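Local coordinates for protein chlamydomonas reinhardtii THB1 (Chlamydomonas reinhardtii, PDB 6CII) that binds a single heme b as a group I truncated hemoglobin and, judging from its family, probably binds oxygen, at residues 58-63 with 115-120. Sequence-based numbering, arbitrary orientation.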
loop_
_atom_site.group_PDB
_atom_site.type_symbol
_atom_site.label_atom_id
_atom_site.label_comp_id
_atom_site.label_asym_id
_atom_site.label_seq_id
_atom_site.Cartn_x
_atom_site.Cartn_y
_atom_site.Cartn_z
ATOM N N THR A 58 -5.741 -1.965 -5.473
ATOM C CA THR A 58 -6.735 -1.945 -6.544
ATOM C C THR A 58 -8.138 -1.754 -5.974
ATOM O O THR A 58 -8.924 -0.937 -6.478
ATOM C CB THR A 58 -6.633 -3.255 -7.318
ATOM O OG1 THR A 58 -5.349 -3.349 -7.954
ATOM C CG2 THR A 58 -7.715 -3.327 -8.376
ATOM N N TYR A 59 -8.447 -2.489 -4.907
ATOM C CA TYR A 59 -9.743 -2.371 -4.238
ATOM C C TYR A 59 -9.966 -0.968 -3.669
ATOM O O TYR A 59 -10.995 -0.338 -3.949
ATOM C CB TYR A 59 -9.854 -3.428 -3.137
ATOM C CG TYR A 59 -11.041 -3.209 -2.232
ATOM C CD1 TYR A 59 -12.328 -3.348 -2.719
ATOM C CD2 TYR A 59 -10.868 -2.812 -0.917
ATOM C CE1 TYR A 59 -13.424 -3.143 -1.912
ATOM C CE2 TYR A 59 -11.974 -2.599 -0.088
ATOM C CZ TYR A 59 -13.239 -2.767 -0.599
ATOM O OH TYR A 59 -14.338 -2.550 0.204
ATOM N N VAL A 60 -9.032 -0.459 -2.854
ATOM C CA VAL A 60 -9.337 0.816 -2.194
ATOM C C VAL A 60 -9.260 1.990 -3.156
ATOM O O VAL A 60 -9.841 3.046 -2.870
ATOM C CB VAL A 60 -8.442 1.099 -0.974
ATOM C CG1 VAL A 60 -8.687 0.017 0.095
ATOM C CG2 VAL A 60 -6.958 1.213 -1.369
ATOM N N PHE A 61 -8.560 1.857 -4.285
ATOM C CA PHE A 61 -8.594 2.898 -5.307
ATOM C C PHE A 61 -9.801 2.753 -6.232
ATOM O O PHE A 61 -9.904 3.498 -7.202
ATOM C CB PHE A 61 -7.288 2.911 -6.129
ATOM C CG PHE A 61 -6.027 3.223 -5.300
ATOM C CD1 PHE A 61 -6.112 3.835 -4.057
ATOM C CD2 PHE A 61 -4.765 2.916 -5.792
ATOM C CE1 PHE A 61 -4.969 4.100 -3.323
ATOM C CE2 PHE A 61 -3.611 3.200 -5.048
ATOM C CZ PHE A 61 -3.737 3.781 -3.807
ATOM N N GLY A 62 -10.712 1.821 -5.944
ATOM C CA GLY A 62 -11.953 1.697 -6.699
ATOM C C GLY A 62 -11.891 0.842 -7.946
ATOM O O GLY A 62 -12.784 0.949 -8.794
ATOM N N GLY A 63 -10.872 0.015 -8.095
ATOM C CA GLY A 63 -10.668 -0.791 -9.288
ATOM C C GLY A 63 -11.202 -2.195 -9.227
ATOM O O GLY A 63 -11.103 -2.926 -10.221
ATOM N N MET A 115 -3.125 9.022 -1.500
ATOM C CA MET A 115 -2.467 9.009 -0.205
ATOM C C MET A 115 -3.460 9.266 0.915
ATOM O O MET A 115 -3.261 8.785 2.034
ATOM C CB MET A 115 -1.325 10.026 -0.189
ATOM C CG MET A 115 -0.160 9.656 -1.094
ATOM S SD MET A 115 0.480 7.962 -0.953
ATOM C CE MET A 115 0.776 7.888 0.829
ATOM N N ALA A 116 -4.549 9.991 0.641
ATOM C CA ALA A 116 -5.582 10.124 1.667
ATOM C C ALA A 116 -6.289 8.802 1.912
ATOM O O ALA A 116 -6.670 8.494 3.049
ATOM C CB ALA A 116 -6.581 11.194 1.254
ATOM N N ILE A 117 -6.500 8.028 0.852
ATOM C CA ILE A 117 -7.070 6.694 1.004
ATOM C C ILE A 117 -6.134 5.801 1.816
ATOM O O ILE A 117 -6.574 5.083 2.724
ATOM C CB ILE A 117 -7.384 6.089 -0.376
ATOM C CG1 ILE A 117 -8.520 6.841 -1.049
ATOM C CG2 ILE A 117 -7.726 4.607 -0.229
ATOM C CD1 ILE A 117 -8.691 6.489 -2.501
ATOM N N VAL A 118 -4.832 5.845 1.524
ATOM C CA VAL A 118 -3.894 5.113 2.372
ATOM C C VAL A 118 -3.967 5.606 3.814
ATOM O O VAL A 118 -3.905 4.815 4.762
ATOM C CB VAL A 118 -2.472 5.213 1.803
ATOM C CG1 VAL A 118 -1.464 4.580 2.783
ATOM C CG2 VAL A 118 -2.431 4.547 0.463
ATOM N N ALA A 119 -4.100 6.921 4.013
ATOM C CA ALA A 119 -4.215 7.403 5.386
ATOM C C ALA A 119 -5.433 6.804 6.078
ATOM O O ALA A 119 -5.399 6.548 7.292
ATOM C CB ALA A 119 -4.284 8.929 5.412
ATOM N N SER A 120 -6.512 6.584 5.332
ATOM C CA SER A 120 -7.718 6.035 5.938
ATOM C C SER A 120 -7.517 4.607 6.412
ATOM O O SER A 120 -8.300 4.135 7.247
ATOM C CB SER A 120 -8.884 6.112 4.955
ATOM O OG SER A 120 -8.920 4.979 4.102
#
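I117 reaches from helix 108-126 to the C-terminal end of helix 46-60, where V60 and F61 receive it. From CB, which points at the opposing segment, the side chain forks into two branches, both of which reach V60 and F61. I117 CG2, anti to the backbone N, lies 3.7 Å from V60 CB and touches V60 CG2 as well, the two side chains running antiparallel alongside each other. CG1 leads the other branch, and with chi2 extended at 168° it carries CD1 to the V60 carbonyl at the helix end. There I117 CD1 sits 3.6 Å from the carbonyl O of V60 and 4.0 Å from F61 CD1, approaching the phenyl ring obliquely. These two helices belong to the 2-on-2 globin fold of truncated hemoglobins, and V60 is about 7 Å from the bound heme, side chain to ligand. Helix 46-60 ends in a Schellman motif: G62, at positive phi, is the C-prime residue, G63 N donates a hydrogen bond to T58 O at 2.7 Å, and G62 N one to Y59 O. With an alanine in place of I117, V60 and the F61 ring would probably lose this apolar contact, opening a gap between the helices. L10 of helix 10-13 touches both F61 and I117. One turn on, S120 OG donates to I117 O at 2.7 Å, in the carbonyl plane on a lone pair.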